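Local coordinates for peptidyl-tRNA hydrolase (Sulfolobus solfataricus, PDB 1XTY), which hydrolyses peptidyl-tRNAs to an N-acyl amino acid and tRNA, its natural substrates possibly being those that drop off the ribosome during protein synthesis, and works as a homodimer, at residues S37-L40 with R41-E44; R70-K73 with A74-N78; K60-S63 with L64-I68; A105-N108 with L109-I113. All coordinates share one frame; numbering follows the deposited sequence.

Contact 1 of 4, residues S37-L40 with R41-E44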
loop_
_atom_site.group_PDB
_atom_site.type_symbol
_atom_site.label_atom_id
_atom_site.label_comp_id
_atom_site.label_asym_id
_atom_site.label_seq_id
_atom_site.Cartn_x
_atom_site.Cartn_y
_atom_site.Cartn_z
ATOM N N SER A 37 -12.416 13.886 0.702
ATOM C CA SER A 37 -13.333 14.436 -0.295
ATOM C C SER A 37 -14.733 14.586 0.291
ATOM O O SER A 37 -14.975 14.272 1.457
ATOM C CB SER A 37 -13.422 13.515 -1.509
ATOM O OG SER A 37 -14.248 12.395 -1.225
ATOM N N ASN A 38 -15.652 15.070 -0.535
ATOM C CA ASN A 38 -17.043 15.233 -0.137
ATOM C C ASN A 38 -17.875 14.434 -1.130
ATOM O O ASN A 38 -19.075 14.666 -1.292
ATOM C CB ASN A 38 -17.443 16.710 -0.179
ATOM C CG ASN A 38 -17.008 17.390 -1.459
ATOM O OD1 ASN A 38 -17.274 16.900 -2.561
ATOM N ND2 ASN A 38 -16.338 18.530 -1.324
ATOM N N ASN A 39 -17.214 13.495 -1.801
ATOM C CA ASN A 39 -17.867 12.645 -2.784
ATOM C C ASN A 39 -18.482 11.447 -2.071
ATOM O O ASN A 39 -17.786 10.502 -1.694
ATOM C CB ASN A 39 -16.846 12.182 -3.832
ATOM C CG ASN A 39 -17.498 11.588 -5.067
ATOM O OD1 ASN A 39 -17.116 11.905 -6.195
ATOM N ND2 ASN A 39 -18.475 10.716 -4.863
ATOM N N LEU A 40 -19.798 11.495 -1.890
ATOM C CA LEU A 40 -20.519 10.428 -1.204
ATOM C C LEU A 40 -20.395 9.068 -1.863
ATOM O O LEU A 40 -20.250 8.055 -1.184
ATOM C CB LEU A 40 -21.996 10.808 -1.067
ATOM C CG LEU A 40 -22.259 12.000 -0.144
ATOM C CD1 LEU A 40 -23.741 12.343 -0.152
ATOM C CD2 LEU A 40 -21.792 11.665 1.265
ATOM N N ARG A 41 -20.459 9.038 -3.187
ATOM C CA ARG A 41 -20.341 7.770 -3.892
ATOM C C ARG A 41 -18.984 7.126 -3.598
ATOM O O ARG A 41 -18.911 5.944 -3.277
ATOM C CB ARG A 41 -20.514 7.978 -5.399
ATOM C CG ARG A 41 -20.373 6.705 -6.216
ATOM C CD ARG A 41 -21.535 5.753 -6.006
ATOM N NE ARG A 41 -22.742 6.212 -6.684
ATOM C CZ ARG A 41 -23.878 5.526 -6.729
ATOM N NH1 ARG A 41 -23.962 4.345 -6.129
ATOM N NH2 ARG A 41 -24.924 6.015 -7.380
ATOM N N TRP A 42 -17.914 7.908 -3.704
ATOM C CA TRP A 42 -16.572 7.386 -3.444
ATOM C C TRP A 42 -16.446 6.837 -2.022
ATOM O O TRP A 42 -15.845 5.783 -1.805
ATOM C CB TRP A 42 -15.521 8.480 -3.636
ATOM C CG TRP A 42 -15.339 8.947 -5.047
ATOM C CD1 TRP A 42 -16.036 8.543 -6.150
ATOM C CD2 TRP A 42 -14.385 9.909 -5.506
ATOM N NE1 TRP A 42 -15.574 9.195 -7.268
ATOM C CE2 TRP A 42 -14.559 10.039 -6.902
ATOM C CE3 TRP A 42 -13.395 10.676 -4.873
ATOM C CZ2 TRP A 42 -13.781 10.905 -7.677
ATOM C CZ3 TRP A 42 -12.621 11.539 -5.644
ATOM C CH2 TRP A 42 -12.820 11.645 -7.031
ATOM N N LYS A 43 -17.004 7.561 -1.055
ATOM C CA LYS A 43 -16.936 7.140 0.340
ATOM C C LYS A 43 -17.699 5.842 0.573
ATOM O O LYS A 43 -17.286 5.005 1.381
ATOM C CB LYS A 43 -17.463 8.250 1.255
ATOM C CG LYS A 43 -16.523 9.443 1.339
ATOM C CD LYS A 43 -17.057 10.525 2.262
ATOM C CE LYS A 43 -16.083 11.688 2.336
ATOM N NZ LYS A 43 -16.635 12.832 3.120
ATOM N N GLU A 44 -18.807 5.669 -0.139
ATOM C CA GLU A 44 -19.591 4.448 -0.011
ATOM C C GLU A 44 -18.763 3.283 -0.548
ATOM O O GLU A 44 -18.679 2.230 0.086
ATOM C CB GLU A 44 -20.902 4.567 -0.797
ATOM C CG GLU A 44 -21.813 5.680 -0.302
ATOM C CD GLU A 44 -23.074 5.828 -1.133
ATOM O OE1 GLU A 44 -22.964 5.967 -2.371
ATOM O OE2 GLU A 44 -24.177 5.811 -0.548
#

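Contact 2 of 4, residues R70-K73 with A74-N78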
loop_
_atom_site.group_PDB
_atom_site.type_symbol
_atom_site.label_atom_id
_atom_site.label_comp_id
_atom_site.label_asym_id
_atom_site.label_seq_id
_atom_site.Cartn_x
_atom_site.Cartn_y
_atom_site.Cartn_z
ATOM N N ARG A 70 -5.120 5.614 -19.333
ATOM C CA ARG A 70 -6.046 5.080 -18.349
ATOM C C ARG A 70 -6.425 6.069 -17.254
ATOM O O ARG A 70 -7.518 5.992 -16.698
ATOM C CB ARG A 70 -5.481 3.783 -17.776
ATOM C CG ARG A 70 -5.402 2.711 -18.858
ATOM C CD ARG A 70 -4.896 1.375 -18.369
ATOM N NE ARG A 70 -4.935 0.382 -19.443
ATOM C CZ ARG A 70 -4.256 0.483 -20.583
ATOM N NH1 ARG A 70 -3.474 1.531 -20.807
ATOM N NH2 ARG A 70 -4.366 -0.463 -21.506
ATOM N N ALA A 71 -5.537 7.011 -16.952
ATOM C CA ALA A 71 -5.850 8.019 -15.947
ATOM C C ALA A 71 -6.940 8.930 -16.520
ATOM O O ALA A 71 -7.846 9.356 -15.813
ATOM C CB ALA A 71 -4.599 8.837 -15.600
ATOM N N LYS A 72 -6.854 9.217 -17.815
ATOM C CA LYS A 72 -7.842 10.072 -18.463
ATOM C C LYS A 72 -9.204 9.371 -18.453
ATOM O O LYS A 72 -10.241 9.998 -18.248
ATOM C CB LYS A 72 -7.397 10.370 -19.896
ATOM C CG LYS A 72 -8.222 11.421 -20.631
ATOM C CD LYS A 72 -9.507 10.855 -21.193
ATOM C CE LYS A 72 -10.202 11.867 -22.089
ATOM N NZ LYS A 72 -10.443 13.160 -21.389
ATOM N N LYS A 73 -9.184 8.061 -18.657
ATOM C CA LYS A 73 -10.406 7.272 -18.664
ATOM C C LYS A 73 -11.048 7.345 -17.278
ATOM O O LYS A 73 -12.239 7.615 -17.145
ATOM C CB LYS A 73 -10.069 5.827 -19.028
ATOM C CG LYS A 73 -11.173 5.080 -19.749
ATOM C CD LYS A 73 -10.565 4.137 -20.781
ATOM C CE LYS A 73 -11.631 3.372 -21.549
ATOM N NZ LYS A 73 -11.029 2.587 -22.669
ATOM N N ALA A 74 -10.241 7.119 -16.246
ATOM C CA ALA A 74 -10.725 7.164 -14.869
ATOM C C ALA A 74 -11.307 8.534 -14.533
ATOM O O ALA A 74 -12.371 8.640 -13.922
ATOM C CB ALA A 74 -9.581 6.834 -13.911
ATOM N N GLU A 75 -10.597 9.580 -14.938
ATOM C CA GLU A 75 -11.014 10.954 -14.687
ATOM C C GLU A 75 -12.349 11.302 -15.348
ATOM O O GLU A 75 -13.236 11.885 -14.719
ATOM C CB GLU A 75 -9.909 11.901 -15.175
ATOM C CG GLU A 75 -10.274 13.368 -15.202
ATOM C CD GLU A 75 -10.909 13.794 -16.509
ATOM O OE1 GLU A 75 -10.278 13.602 -17.574
ATOM O OE2 GLU A 75 -12.035 14.330 -16.474
ATOM N N THR A 76 -12.485 10.937 -16.617
ATOM C CA THR A 76 -13.703 11.213 -17.366
ATOM C C THR A 76 -14.901 10.525 -16.723
ATOM O O THR A 76 -16.007 11.057 -16.727
ATOM C CB THR A 76 -13.572 10.730 -18.827
ATOM O OG1 THR A 76 -12.494 11.429 -19.468
ATOM C CG2 THR A 76 -14.863 10.988 -19.591
ATOM N N MET A 77 -14.669 9.342 -16.164
ATOM C CA MET A 77 -15.735 8.578 -15.525
ATOM C C MET A 77 -15.900 8.907 -14.049
ATOM O O MET A 77 -16.627 8.225 -13.323
ATOM C CB MET A 77 -15.481 7.087 -15.714
ATOM C CG MET A 77 -15.393 6.707 -17.174
ATOM S SD MET A 77 -15.403 4.946 -17.437
ATOM C CE MET A 77 -13.782 4.568 -17.019
ATOM N N ASN A 78 -15.218 9.962 -13.616
ATOM C CA ASN A 78 -15.291 10.425 -12.239
ATOM C C ASN A 78 -14.988 9.364 -11.187
ATOM O O ASN A 78 -15.715 9.228 -10.206
ATOM C CB ASN A 78 -16.667 11.041 -11.980
ATOM C CG ASN A 78 -16.934 12.252 -12.860
ATOM O OD1 ASN A 78 -16.206 13.246 -12.808
ATOM N ND2 ASN A 78 -17.980 12.172 -13.676
#

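Contact 3 of 4, residues K60-S63 with L64-I68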
loop_
_atom_site.group_PDB
_atom_site.type_symbol
_atom_site.label_atom_id
_atom_site.label_comp_id
_atom_site.label_asym_id
_atom_site.label_seq_id
_atom_site.Cartn_x
_atom_site.Cartn_y
_atom_site.Cartn_z
ATOM N N LYS A 60 0.099 -4.471 -14.936
ATOM C CA LYS A 60 1.218 -3.706 -15.470
ATOM C C LYS A 60 1.022 -3.220 -16.902
ATOM O O LYS A 60 0.163 -3.717 -17.630
ATOM C CB LYS A 60 2.496 -4.545 -15.394
ATOM C CG LYS A 60 2.416 -5.871 -16.143
ATOM C CD LYS A 60 3.711 -6.670 -16.011
ATOM C CE LYS A 60 3.605 -8.018 -16.711
ATOM N NZ LYS A 60 4.869 -8.812 -16.622
ATOM N N VAL A 61 1.823 -2.225 -17.277
ATOM C CA VAL A 61 1.823 -1.639 -18.617
ATOM C C VAL A 61 3.285 -1.336 -18.913
ATOM O O VAL A 61 4.066 -1.114 -17.992
ATOM C CB VAL A 61 1.005 -0.321 -18.686
ATOM C CG1 VAL A 61 -0.466 -0.605 -18.440
ATOM C CG2 VAL A 61 1.535 0.678 -17.676
ATOM N N ASN A 62 3.669 -1.327 -20.184
ATOM C CA ASN A 62 5.063 -1.075 -20.525
ATOM C C ASN A 62 5.373 0.309 -21.082
ATOM O O ASN A 62 6.383 0.491 -21.765
ATOM C CB ASN A 62 5.563 -2.137 -21.507
ATOM C CG ASN A 62 4.569 -2.414 -22.609
ATOM O OD1 ASN A 62 4.031 -1.490 -23.222
ATOM N ND2 ASN A 62 4.320 -3.694 -22.874
ATOM N N SER A 63 4.517 1.284 -20.798
ATOM C CA SER A 63 4.761 2.638 -21.277
ATOM C C SER A 63 4.009 3.687 -20.474
ATOM O O SER A 63 2.923 3.434 -19.949
ATOM C CB SER A 63 4.379 2.771 -22.755
ATOM O OG SER A 63 2.980 2.926 -22.911
ATOM N N LEU A 64 4.598 4.872 -20.388
ATOM C CA LEU A 64 3.987 5.972 -19.666
ATOM C C LEU A 64 2.677 6.379 -20.333
ATOM O O LEU A 64 1.708 6.707 -19.655
ATOM C CB LEU A 64 4.939 7.169 -19.628
ATOM C CG LEU A 64 4.435 8.403 -18.877
ATOM C CD1 LEU A 64 4.226 8.070 -17.411
ATOM C CD2 LEU A 64 5.440 9.522 -19.022
ATOM N N ASP A 65 2.643 6.353 -21.664
ATOM C CA ASP A 65 1.436 6.733 -22.385
ATOM C C ASP A 65 0.234 5.870 -22.032
ATOM O O ASP A 65 -0.890 6.355 -21.999
ATOM C CB ASP A 65 1.662 6.687 -23.898
ATOM C CG ASP A 65 2.690 7.697 -24.364
ATOM O OD1 ASP A 65 2.953 8.672 -23.626
ATOM O OD2 ASP A 65 3.227 7.524 -25.481
ATOM N N GLU A 66 0.464 4.589 -21.772
ATOM C CA GLU A 66 -0.633 3.702 -21.425
ATOM C C GLU A 66 -1.194 4.039 -20.046
ATOM O O GLU A 66 -2.361 3.773 -19.760
ATOM C CB GLU A 66 -0.163 2.252 -21.505
ATOM C CG GLU A 66 0.314 1.907 -22.910
ATOM C CD GLU A 66 0.765 0.476 -23.062
ATOM O OE1 GLU A 66 1.654 0.047 -22.297
ATOM O OE2 GLU A 66 0.233 -0.216 -23.958
ATOM N N ILE A 67 -0.370 4.639 -19.196
ATOM C CA ILE A 67 -0.833 5.031 -17.873
ATOM C C ILE A 67 -1.652 6.314 -17.991
ATOM O O ILE A 67 -2.703 6.446 -17.370
ATOM C CB ILE A 67 0.356 5.225 -16.894
ATOM C CG1 ILE A 67 0.723 3.864 -16.282
ATOM C CG2 ILE A 67 0.010 6.252 -15.815
ATOM C CD1 ILE A 67 1.698 3.924 -15.134
ATOM N N ILE A 68 -1.180 7.253 -18.807
ATOM C CA ILE A 68 -1.889 8.515 -18.998
ATOM C C ILE A 68 -3.248 8.232 -19.633
ATOM O O ILE A 68 -4.261 8.838 -19.279
ATOM C CB ILE A 68 -1.092 9.472 -19.924
ATOM C CG1 ILE A 68 0.287 9.757 -19.325
ATOM C CG2 ILE A 68 -1.879 10.764 -20.144
ATOM C CD1 ILE A 68 0.254 10.452 -17.976
HETATM O O HOH W 1 1.419 -2.448 -21.796
#

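Contact 4 of 4, residues A105-N108 with L109-I113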
loop_
_atom_site.group_PDB
_atom_site.type_symbol
_atom_site.label_atom_id
_atom_site.label_comp_id
_atom_site.label_asym_id
_atom_site.label_seq_id
_atom_site.Cartn_x
_atom_site.Cartn_y
_atom_site.Cartn_z
ATOM N N ALA A 105 -13.702 0.885 -6.540
ATOM C CA ALA A 105 -14.966 1.073 -7.244
ATOM C C ALA A 105 -15.428 -0.275 -7.804
ATOM O O ALA A 105 -14.665 -1.237 -7.815
ATOM C CB ALA A 105 -14.783 2.074 -8.378
ATOM N N PRO A 106 -16.689 -0.362 -8.267
ATOM C CA PRO A 106 -17.209 -1.618 -8.828
ATOM C C PRO A 106 -16.201 -2.194 -9.820
ATOM O O PRO A 106 -15.762 -1.503 -10.736
ATOM C CB PRO A 106 -18.501 -1.176 -9.504
ATOM C CG PRO A 106 -18.989 -0.108 -8.581
ATOM C CD PRO A 106 -17.723 0.689 -8.290
ATOM N N GLU A 107 -15.837 -3.460 -9.650
ATOM C CA GLU A 107 -14.834 -4.051 -10.527
ATOM C C GLU A 107 -15.163 -4.027 -12.015
ATOM O O GLU A 107 -14.260 -3.923 -12.844
ATOM C CB GLU A 107 -14.511 -5.480 -10.088
ATOM C CG GLU A 107 -15.647 -6.458 -10.183
ATOM C CD GLU A 107 -15.240 -7.822 -9.663
ATOM O OE1 GLU A 107 -14.235 -8.369 -10.167
ATOM O OE2 GLU A 107 -15.918 -8.340 -8.752
ATOM N N ASN A 108 -16.443 -4.129 -12.363
ATOM C CA ASN A 108 -16.822 -4.095 -13.771
ATOM C C ASN A 108 -16.664 -2.674 -14.292
ATOM O O ASN A 108 -16.405 -2.457 -15.476
ATOM C CB ASN A 108 -18.265 -4.575 -13.947
ATOM C CG ASN A 108 -18.424 -6.045 -13.631
ATOM O OD1 ASN A 108 -19.498 -6.498 -13.225
ATOM N ND2 ASN A 108 -17.350 -6.807 -13.826
ATOM N N LEU A 109 -16.820 -1.706 -13.397
ATOM C CA LEU A 109 -16.673 -0.312 -13.777
ATOM C C LEU A 109 -15.187 -0.075 -14.002
ATOM O O LEU A 109 -14.787 0.528 -14.993
ATOM C CB LEU A 109 -17.207 0.604 -12.669
ATOM C CG LEU A 109 -17.255 2.095 -13.001
ATOM C CD1 LEU A 109 -18.079 2.311 -14.265
ATOM C CD2 LEU A 109 -17.857 2.863 -11.839
ATOM N N VAL A 110 -14.365 -0.581 -13.089
ATOM C CA VAL A 110 -12.925 -0.426 -13.213
ATOM C C VAL A 110 -12.400 -1.229 -14.403
ATOM O O VAL A 110 -11.442 -0.817 -15.063
ATOM C CB VAL A 110 -12.197 -0.884 -11.933
ATOM C CG1 VAL A 110 -10.704 -0.607 -12.060
ATOM C CG2 VAL A 110 -12.768 -0.154 -10.724
ATOM N N ASP A 111 -13.029 -2.370 -14.682
ATOM C CA ASP A 111 -12.605 -3.201 -15.807
ATOM C C ASP A 111 -12.801 -2.493 -17.139
ATOM O O ASP A 111 -12.125 -2.806 -18.114
ATOM C CB ASP A 111 -13.365 -4.533 -15.833
ATOM C CG ASP A 111 -12.844 -5.524 -14.814
ATOM O OD1 ASP A 111 -11.610 -5.626 -14.659
ATOM O OD2 ASP A 111 -13.670 -6.214 -14.178
ATOM N N SER A 112 -13.732 -1.544 -17.189
ATOM C CA SER A 112 -13.966 -0.812 -18.425
ATOM C C SER A 112 -12.763 0.097 -18.677
ATOM O O SER A 112 -12.764 0.906 -19.610
ATOM C CB SER A 112 -15.255 0.017 -18.336
ATOM O OG SER A 112 -15.149 1.062 -17.386
ATOM N N ILE A 113 -11.739 -0.057 -17.836
ATOM C CA ILE A 113 -10.504 0.724 -17.929
ATOM C C ILE A 113 -9.256 -0.151 -17.982
ATOM O O ILE A 113 -8.362 0.081 -18.792
ATOM C CB ILE A 113 -10.307 1.646 -16.709
ATOM C CG1 ILE A 113 -11.517 2.549 -16.512
ATOM C CG2 ILE A 113 -9.047 2.482 -16.897
ATOM C CD1 ILE A 113 -11.402 3.446 -15.294
#

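Contact 1 of 4, residues S37-L40 with R41-E44
Asn39 lays its side chain over one face of the Trp42 indole. The amide and ring planes are only 9° apart, so the two groups are stacked, and CG of Asn39 lies 3.4 Å from CG of Trp42. Asn39 CB adds a CH-pi contact over the face of the five-membered ring of Trp42, 4.0 Å from its centroid. With CG anti to the backbone N (chi1 -166°), Asn39 turns its amide back toward the first turn of the helix. Beside this stack Lys43 runs out fully extended, its methylenes passing Asn39 O, and NZ gives a hydrogen bond of 2.8 Å to Ser37 O, reaching it 26° out of the carbonyl plane. Two backbone bonds begin the helical pattern: Lys43 N to Asn39 O (3.1 Å) and Glu44 N to Leu40 O (3.0 Å). Further out, Ser37 OG accepts from Asn39 N at 3.2 Å, which sets the backbone just ahead of Asn39, and the same hydroxyl is bonded to Ile34 O. Trp42 NE1 is hydrogen-bonded to Asn78 O, beyond the helix 64-76 terminus, which restrains the indole. This surface corner joins helix 16-35 to helix 40-51: an ST turn at Ser37 leading into a helix N-terminus with Asn39 at the N-cap.

Contact 2 of 4, residues R70-K73 with A74-N78
With OG1 anti to its own carbonyl carbon (chi1 -61°), Thr76 folds its hydroxyl back onto the preceding turn, where it donates to Lys72 O at 2.9 Å. Lys72 brings its ammonium to the same place by bending at chi2 (-81°) and again at chi4, so that NZ comes within 3.3 Å of Thr76 OG1 in a weak hydrogen bond. Lys72 O therefore accepts twice from one residue: Thr76 N also lies 2.9 Å from it, and the two donors approach from opposite faces of the carbonyl plane. Glu75 OE1, 3.8 Å from Lys72 NZ, makes a long salt bridge that adds to the local polar cluster on the exposed side. These groups occupy the last turns of helix 64-76, which ends in a Schellman motif: Asn78, at positive phi, is its C-prime residue, with Asn78 N bonded to Glu75 O at 3.0 Å and Leu79 N to Ala74 O. Met77, where the chain leaves helical geometry, lies alongside Lys73 and points the same way; its CE meets Lys73 CG at 3.8 Å. Bending at chi3 (-78°) turns that methyl back over Lys73 O. On the buried side Ala71 packs on Leu100 and Ala74 on Phe81, while Arg70 and Met77 touch helix 107-114.

Contact 3 of 4, residues K60-S63 with L64-I68
Glu66 OE1 meets a water and the backbone N-H of Asn62, the residue just past the strand. The water donates to Glu66 OE1 at 2.6 Å, and Asn62 N reaches the same OE1 at 3.2 Å in a weak bond whose N-H...O angle is only 132°. The same water accepts from Asn62 N at 3.0 Å, so the backbone N-H is shared between the carboxylate and the water that bridges to it. Glu66 gets there by running back along the turn: CG is anti to the carbonyl carbon (chi1 -60°) and the chain is extended through chi2, which carries the carboxylate past Ser63 toward the backbone of Asn62. At the helix end, Ser63 is the N-cap and its side chain accepts from Glu66 N at 3.2 Å, though the position of OG is less certain because the model crowds it against Glu66; Ser63 O takes a second, weak bond from the same N-H. On the inner side, Val61 CG2 packs against Ile67 CG1 at 3.6 Å, the two side chains crossing at about a right angle. Val61 also touches Val7 of strand 2-9, and Ile67 touches Leu100 of strand 97-106, placing this apolar pair against the sheet. Strand 56-61 thus passes into helix 64-76 through a capped turn. The carboxylate, sitting near the amino end of the helix and beside a backbone N-H, would probably be stabilised as the anion.

Contact 4 of 4, residues A105-N108 with L109-I113
Val110 sets its CG2 methyl against the CB of Ala105, 3.8 Å away, and so packs the first turn of the helix onto the end of the strand. Its CG2 is anti to the carbonyl carbon and beside the backbone N (the other methyl, CG1, is anti to that N, chi1 -176°), which directs this methyl back at Ala105 and Pro106 O. Alongside, Pro106 and Leu109 point the same way, with CB to CB 3.9 Å apart. Pro106, at the N-cap, offers its carbonyl to two N-H groups: Val110 N at 2.9 Å, straight at 162°, and Leu109 N, a weak bond bent to 124°. The following bond, Asp111 N to Glu107 O, is short at 2.7 Å. Asp111 OD2 also crowds that oxygen, but both are acceptors, so no bond joins them. The carboxylates of Glu107 and Asp111 come within 4.6 Å (OE1 to OD2); the salt bridge from Glu107 OE1 to Lys3 probably offsets that like charge. Here strand 97-106 runs straight into helix 107-114. Trp45 of helix 40-51 packs on Ala105, Pro106 and Leu109, Val110 touches Val5 of strand 2-9, and Ile113 reaches helix 64-76 at Arg70, Lys73 and Ala74.

How the contacts relate
Along the chain the order is contact 1, contact 3, contact 2, contact 4. Contacts 3 and 2 open and close helix 64-76, their centres about 14 Å apart, whereas contacts 1 and 4 mark the starts of helices 40-51 and 107-114. Contact 2 joins its neighbours at the helix end: it touches contact 1 through a single side chain to backbone link, their centres about 16 Å apart, and its Met77 packs on Ile113 of contact 4, whose centre is about 11 Å away. Contacts 1 and 3 lie on opposite sides of the chain's centre, about 28 Å between centres. Contacts 3 and 4 both reach the mixed sheet. Three helix starts and one helix end thus lie around one mixed sheet.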